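Local coordinates for uncharacterized protein (Trypanosoma congolense, PDB 4E40), which is the haptoglobin-hemoglobin receptor of the trypanosome cell surface and probably takes up the haptoglobin-hemoglobin complex as a source of heme, at residues Val28-Arg42 and Leu202-Ala216. Numbering follows the deposited sequence. Where two conformers were deposited one is given.
Sequences VSIASGILLRPAVIR and LDNLDKDVKSVEQRA
Leu35 packs on Leu205 between helix 28-73 and helix 192-246. The bond from CA to CB of Leu35 is directed toward the other helix. Its CB meets Leu205 CD2 at 3.8 Å. With chi1 at -79°, CG lies beside the backbone N, and the two methyls part beyond it. CD1 reaches Leu202 CD2 at 4.0 Å, the two side chains crossing at about a right angle. CD2 goes to the carboxylate of Asp206, 3.9 Å from OD1. Leu205 in turn sends CD1 to Leu36 CD1, while its CD2 also lies against the carbonyl O of Ser32.

Val209 is the knob of a knobs-into-holes contact, seated among Leu35, Leu36, Pro38 and Ala39. Its CG2 is 3.4 Å from the O of Leu35. That carbonyl lies at the proline kink. Pro38 has no N-H to give, and Ala39 N makes only a weak bond, to the O of Leu36, so neither N bonds to the regular carbonyl four residues back. The two segments run roughly parallel, 24° apart, with axes 8.9 Å apart at closest. The pair belongs to the elongated helical bundle of the receptor, probably its extracellular part. Helix 82-147 adjoins the pair, its Leu118 touching Val212.

Past the kink, Val212 CG1 packs on Ala39 and on Arg42 CG, 3.7 Å away. The Arg42 chain bends beyond CG, but the placing of its tip is doubtful. Arg42 binds heme b in another structure of this protein, as does Lys52; no heme is bound here. In one of its two conformers, Glu213 OE2 lies by Pro38 CB and CG.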
loop_
_atom_site.group_PDB
_atom_site.type_symbol
_atom_site.label_atom_id
_atom_site.label_comp_id
_atom_site.label_asym_id
_atom_site.label_seq_id
_atom_site.Cartn_x
_atom_site.Cartn_y
_atom_site.Cartn_z
ATOM N N VAL A 28 -9.614 -12.301 -12.646
ATOM C CA VAL A 28 -9.481 -11.739 -11.302
ATOM C C VAL A 28 -8.067 -11.996 -10.741
ATOM O O VAL A 28 -7.514 -11.105 -10.091
ATOM C CB VAL A 28 -10.544 -12.344 -10.343
ATOM C CG1 VAL A 28 -10.215 -11.971 -8.881
ATOM C CG2 VAL A 28 -11.936 -11.798 -10.780
ATOM N N SER A 29 -7.502 -13.162 -11.048
ATOM C CA SER A 29 -6.154 -13.463 -10.522
ATOM C C SER A 29 -5.144 -12.407 -11.014
ATOM O O SER A 29 -4.419 -11.791 -10.210
ATOM C CB SER A 29 -5.743 -14.866 -10.966
ATOM O OG SER A 29 -4.451 -15.169 -10.453
ATOM N N ILE A 30 -5.110 -12.220 -12.339
ATOM C CA ILE A 30 -4.131 -11.223 -12.758
ATOM C C ILE A 30 -4.507 -9.785 -12.336
ATOM O O ILE A 30 -3.622 -9.014 -11.975
ATOM C CB ILE A 30 -3.729 -11.376 -14.238
ATOM C CG1 ILE A 30 -4.497 -10.488 -15.107
ATOM C CG2 ILE A 30 -3.376 -12.810 -14.668
ATOM C CD1 ILE A 30 -3.358 -9.564 -15.382
ATOM N N ALA A 31 -5.803 -9.425 -12.309
ATOM C CA ALA A 31 -6.209 -8.116 -11.789
ATOM C C ALA A 31 -5.716 -7.879 -10.373
ATOM O O ALA A 31 -5.248 -6.794 -10.033
ATOM C CB ALA A 31 -7.715 -7.956 -11.841
ATOM N N SER A 32 -5.831 -8.904 -9.543
ATOM C CA SER A 32 -5.427 -8.753 -8.106
ATOM C C SER A 32 -3.912 -8.597 -8.007
ATOM O O SER A 32 -3.450 -7.823 -7.197
ATOM C CB SER A 32 -5.974 -9.960 -7.306
ATOM O OG SER A 32 -5.280 -11.125 -7.611
ATOM N N GLY A 33 -3.152 -9.337 -8.804
ATOM C CA GLY A 33 -1.686 -9.127 -8.755
ATOM C C GLY A 33 -1.288 -7.763 -9.266
ATOM O O GLY A 33 -0.363 -7.153 -8.706
ATOM N N ILE A 34 -1.942 -7.231 -10.304
ATOM C CA ILE A 34 -1.713 -5.837 -10.756
ATOM C C ILE A 34 -2.072 -4.828 -9.682
ATOM O O ILE A 34 -1.324 -3.868 -9.432
ATOM C CB ILE A 34 -2.563 -5.546 -12.038
ATOM C CG1 ILE A 34 -1.969 -6.336 -13.183
ATOM C CG2 ILE A 34 -2.540 -4.038 -12.417
ATOM C CD1 ILE A 34 -2.880 -6.323 -14.408
ATOM N N LEU A 35 -3.224 -5.015 -9.022
ATOM C CA LEU A 35 -3.575 -4.075 -7.937
ATOM C C LEU A 35 -2.524 -4.117 -6.826
ATOM O O LEU A 35 -2.177 -3.040 -6.324
ATOM C CB LEU A 35 -4.958 -4.393 -7.309
ATOM C CG LEU A 35 -6.176 -3.920 -8.104
ATOM C CD1 LEU A 35 -7.440 -4.541 -7.531
ATOM C CD2 LEU A 35 -6.289 -2.397 -8.027
ATOM N N LEU A 36 -1.987 -5.310 -6.487
ATOM C CA LEU A 36 -1.070 -5.476 -5.325
ATOM C C LEU A 36 0.320 -4.939 -5.610
ATOM O O LEU A 36 1.036 -4.462 -4.688
ATOM C CB LEU A 36 -0.995 -6.941 -4.892
ATOM C CG LEU A 36 -0.073 -7.254 -3.703
ATOM C CD1 LEU A 36 -0.658 -6.612 -2.441
ATOM C CD2 LEU A 36 0.028 -8.745 -3.594
ATOM N N ARG A 37 0.694 -4.941 -6.878
ATOM C CA ARG A 37 2.094 -4.696 -7.288
ATOM C C ARG A 37 2.738 -3.456 -6.666
ATOM O O ARG A 37 3.850 -3.603 -6.112
ATOM C CB ARG A 37 2.205 -4.718 -8.811
ATOM C CG ARG A 37 3.633 -4.596 -9.350
ATOM C CD ARG A 37 4.528 -5.699 -8.843
ATOM N NE ARG A 37 5.856 -5.555 -9.450
ATOM C CZ ARG A 37 6.981 -6.048 -8.927
ATOM N NH1 ARG A 37 6.940 -6.735 -7.782
ATOM N NH2 ARG A 37 8.155 -5.833 -9.542
ATOM N N PRO A 38 2.065 -2.279 -6.689
ATOM C CA PRO A 38 2.761 -1.103 -6.120
ATOM C C PRO A 38 3.028 -1.168 -4.644
ATOM O O PRO A 38 4.037 -0.571 -4.209
ATOM C CB PRO A 38 1.807 0.082 -6.384
ATOM C CG PRO A 38 1.018 -0.360 -7.595
ATOM C CD PRO A 38 0.842 -1.850 -7.401
ATOM N N ALA A 39 2.145 -1.811 -3.877
ATOM C CA ALA A 39 2.354 -1.945 -2.431
ATOM C C ALA A 39 3.519 -2.871 -2.204
ATOM O O ALA A 39 4.304 -2.595 -1.270
ATOM C CB ALA A 39 1.077 -2.410 -1.685
ATOM N N VAL A 40 3.708 -3.905 -3.019
ATOM C CA VAL A 40 4.841 -4.858 -2.804
ATOM C C VAL A 40 6.196 -4.165 -3.080
ATOM O O VAL A 40 7.155 -4.223 -2.267
ATOM C CB VAL A 40 4.651 -6.134 -3.625
ATOM C CG1 VAL A 40 5.939 -6.917 -3.677
ATOM C CG2 VAL A 40 3.496 -6.941 -3.000
ATOM N N ILE A 41 6.251 -3.433 -4.186
ATOM C CA ILE A 41 7.376 -2.514 -4.464
ATOM C C ILE A 41 7.634 -1.494 -3.328
ATOM O O ILE A 41 8.779 -1.413 -2.824
ATOM C CB ILE A 41 7.211 -1.854 -5.866
ATOM C CG1 ILE A 41 7.155 -2.900 -6.972
ATOM C CG2 ILE A 41 8.425 -0.985 -6.182
ATOM C CD1 ILE A 41 8.208 -3.976 -6.859
ATOM N N ARG A 42 6.621 -0.740 -2.916
ATOM C CA ARG A 42 6.764 0.227 -1.814
ATOM C C ARG A 42 7.274 -0.417 -0.525
ATOM O O ARG A 42 8.245 0.055 0.102
ATOM C CB ARG A 42 5.416 0.885 -1.543
ATOM C CG ARG A 42 5.439 2.078 -0.623
ATOM C CD ARG A 42 5.738 3.343 -1.446
ATOM N NE ARG A 42 7.158 3.451 -1.685
ATOM C CZ ARG A 42 7.777 4.543 -2.124
ATOM N NH1 ARG A 42 7.093 5.647 -2.377
ATOM N NH2 ARG A 42 9.097 4.531 -2.261
ATOM N N LEU A 202 -11.503 -7.401 -3.738
ATOM C CA LEU A 202 -10.896 -6.454 -4.675
ATOM C C LEU A 202 -11.051 -5.001 -4.210
ATOM O O LEU A 202 -10.113 -4.211 -4.392
ATOM C CB LEU A 202 -11.546 -6.552 -6.061
ATOM C CG LEU A 202 -11.145 -7.818 -6.818
ATOM C CD1 LEU A 202 -11.983 -7.924 -8.113
ATOM C CD2 LEU A 202 -9.649 -7.885 -7.139
ATOM N N ASP A 203 -12.199 -4.651 -3.640
ATOM C CA ASP A 203 -12.397 -3.262 -3.185
ATOM C C ASP A 203 -11.530 -2.945 -1.933
ATOM O O ASP A 203 -11.010 -1.837 -1.782
ATOM C CB ASP A 203 -13.892 -2.926 -3.054
ATOM C CG ASP A 203 -14.609 -2.780 -4.448
ATOM O OD1 ASP A 203 -14.145 -1.962 -5.309
ATOM O OD2 ASP A 203 -15.655 -3.465 -4.710
ATOM N N ASN A 204 -11.293 -3.941 -1.102
ATOM C CA ASN A 204 -10.398 -3.752 0.088
ATOM C C ASN A 204 -8.943 -3.664 -0.363
ATOM O O ASN A 204 -8.178 -2.865 0.179
ATOM C CB ASN A 204 -10.621 -4.849 1.130
ATOM C CG ASN A 204 -11.920 -4.629 1.907
ATOM O OD1 ASN A 204 -12.324 -3.483 2.087
ATOM N ND2 ASN A 204 -12.522 -5.694 2.415
ATOM N N LEU A 205 -8.567 -4.493 -1.335
ATOM C CA LEU A 205 -7.221 -4.483 -1.927
ATOM C C LEU A 205 -6.917 -3.109 -2.524
ATOM O O LEU A 205 -5.859 -2.547 -2.255
ATOM C CB LEU A 205 -7.141 -5.623 -2.954
ATOM C CG LEU A 205 -5.883 -5.710 -3.807
ATOM C CD1 LEU A 205 -4.574 -5.751 -2.948
ATOM C CD2 LEU A 205 -5.977 -6.915 -4.707
ATOM N N ASP A 206 -7.841 -2.592 -3.339
ATOM C CA ASP A 206 -7.670 -1.307 -4.014
ATOM C C ASP A 206 -7.496 -0.219 -2.943
ATOM O O ASP A 206 -6.538 0.592 -3.047
ATOM C CB ASP A 206 -8.929 -1.072 -4.866
ATOM C CG ASP A 206 -8.795 0.028 -5.853
ATOM O OD1 ASP A 206 -7.708 0.601 -6.047
ATOM O OD2 ASP A 206 -9.827 0.249 -6.571
ATOM N N LYS A 207 -8.352 -0.220 -1.923
ATOM C CA LYS A 207 -8.284 0.764 -0.822
ATOM C C LYS A 207 -6.949 0.684 -0.100
ATOM O O LYS A 207 -6.327 1.733 0.209
ATOM C CB LYS A 207 -9.403 0.535 0.155
ATOM C CG LYS A 207 -10.719 1.088 -0.368
ATOM C CD LYS A 207 -11.823 0.687 0.608
ATOM C CE LYS A 207 -13.065 1.555 0.457
ATOM N NZ LYS A 207 -13.760 1.310 -0.833
ATOM N N ASP A 208 -6.503 -0.536 0.158
ATOM C CA ASP A 208 -5.258 -0.739 0.940
ATOM C C ASP A 208 -4.049 -0.221 0.184
ATOM O O ASP A 208 -3.149 0.373 0.812
ATOM C CB ASP A 208 -5.047 -2.212 1.314
ATOM C CG ASP A 208 -5.966 -2.665 2.467
ATOM O OD1 ASP A 208 -6.617 -1.828 3.130
ATOM O OD2 ASP A 208 -6.085 -3.883 2.695
ATOM N N VAL A 209 -4.012 -0.424 -1.129
ATOM C CA VAL A 209 -2.863 -0.012 -1.916
ATOM C C VAL A 209 -2.897 1.513 -2.027
ATOM O O VAL A 209 -1.835 2.135 -1.938
ATOM C CB VAL A 209 -2.749 -0.761 -3.267
ATOM C CG1 VAL A 209 -1.638 -0.158 -4.096
ATOM C CG2 VAL A 209 -2.565 -2.275 -3.039
ATOM N N LYS A 210 -4.090 2.105 -2.155
ATOM C CA LYS A 210 -4.190 3.588 -2.184
ATOM C C LYS A 210 -3.655 4.137 -0.861
ATOM O O LYS A 210 -2.899 5.131 -0.865
ATOM C CB LYS A 210 -5.603 4.070 -2.412
ATOM C CG LYS A 210 -6.010 3.895 -3.865
ATOM C CD LYS A 210 -7.465 4.226 -4.057
ATOM C CE LYS A 210 -7.797 4.115 -5.530
ATOM N NZ LYS A 210 -9.268 4.047 -5.745
ATOM N N SER A 211 -4.064 3.518 0.246
ATOM C CA SER A 211 -3.584 3.913 1.585
ATOM C C SER A 211 -2.066 3.791 1.682
ATOM O O SER A 211 -1.405 4.697 2.221
ATOM C CB SER A 211 -4.266 3.097 2.692
ATOM O OG SER A 211 -5.647 3.411 2.830
ATOM N N VAL A 212 -1.494 2.695 1.176
ATOM C CA VAL A 212 -0.023 2.522 1.176
ATOM C C VAL A 212 0.681 3.680 0.470
ATOM O O VAL A 212 1.680 4.219 0.983
ATOM C CB VAL A 212 0.429 1.167 0.554
ATOM C CG1 VAL A 212 1.930 1.133 0.219
ATOM C CG2 VAL A 212 0.088 0.048 1.504
ATOM N N GLU A 213 0.157 4.067 -0.684
ATOM C CA GLU A 213 0.812 5.081 -1.456
ATOM C C GLU A 213 0.663 6.460 -0.757
ATOM O O GLU A 213 1.592 7.274 -0.877
ATOM C CB GLU A 213 0.312 5.029 -2.933
ATOM C CG GLU A 213 0.626 3.718 -3.685
ATOM C CD GLU A 213 -0.274 3.401 -4.899
ATOM O OE1 GLU A 213 -1.336 4.022 -5.058
ATOM O OE2 GLU A 213 0.098 2.531 -5.741
ATOM N N GLN A 214 -0.431 6.702 -0.012
ATOM C CA GLN A 214 -0.636 7.927 0.761
ATOM C C GLN A 214 0.284 7.924 1.981
ATOM O O GLN A 214 0.958 8.954 2.267
ATOM C CB GLN A 214 -2.040 8.064 1.284
ATOM C CG GLN A 214 -3.117 8.409 0.276
ATOM C CD GLN A 214 -4.362 8.921 0.985
ATOM O OE1 GLN A 214 -4.916 8.260 1.872
ATOM N NE2 GLN A 214 -4.799 10.122 0.611
ATOM N N ARG A 215 0.335 6.801 2.729
ATOM C CA ARG A 215 1.332 6.763 3.866
ATOM C C ARG A 215 2.778 6.946 3.361
ATOM O O ARG A 215 3.649 7.504 4.056
ATOM C CB ARG A 215 1.242 5.428 4.697
ATOM C CG ARG A 215 -0.142 4.975 5.166
ATOM C CD ARG A 215 -0.924 5.788 6.176
ATOM N NE ARG A 215 -1.459 7.054 5.672
ATOM C CZ ARG A 215 -2.615 7.251 5.035
ATOM N NH1 ARG A 215 -2.948 8.490 4.691
ATOM N NH2 ARG A 215 -3.448 6.245 4.735
ATOM N N ALA A 216 3.111 6.442 2.182
ATOM C CA ALA A 216 4.447 6.524 1.647
ATOM C C ALA A 216 4.778 7.999 1.345
ATOM O O ALA A 216 5.929 8.382 1.507
ATOM C CB ALA A 216 4.563 5.670 0.403
#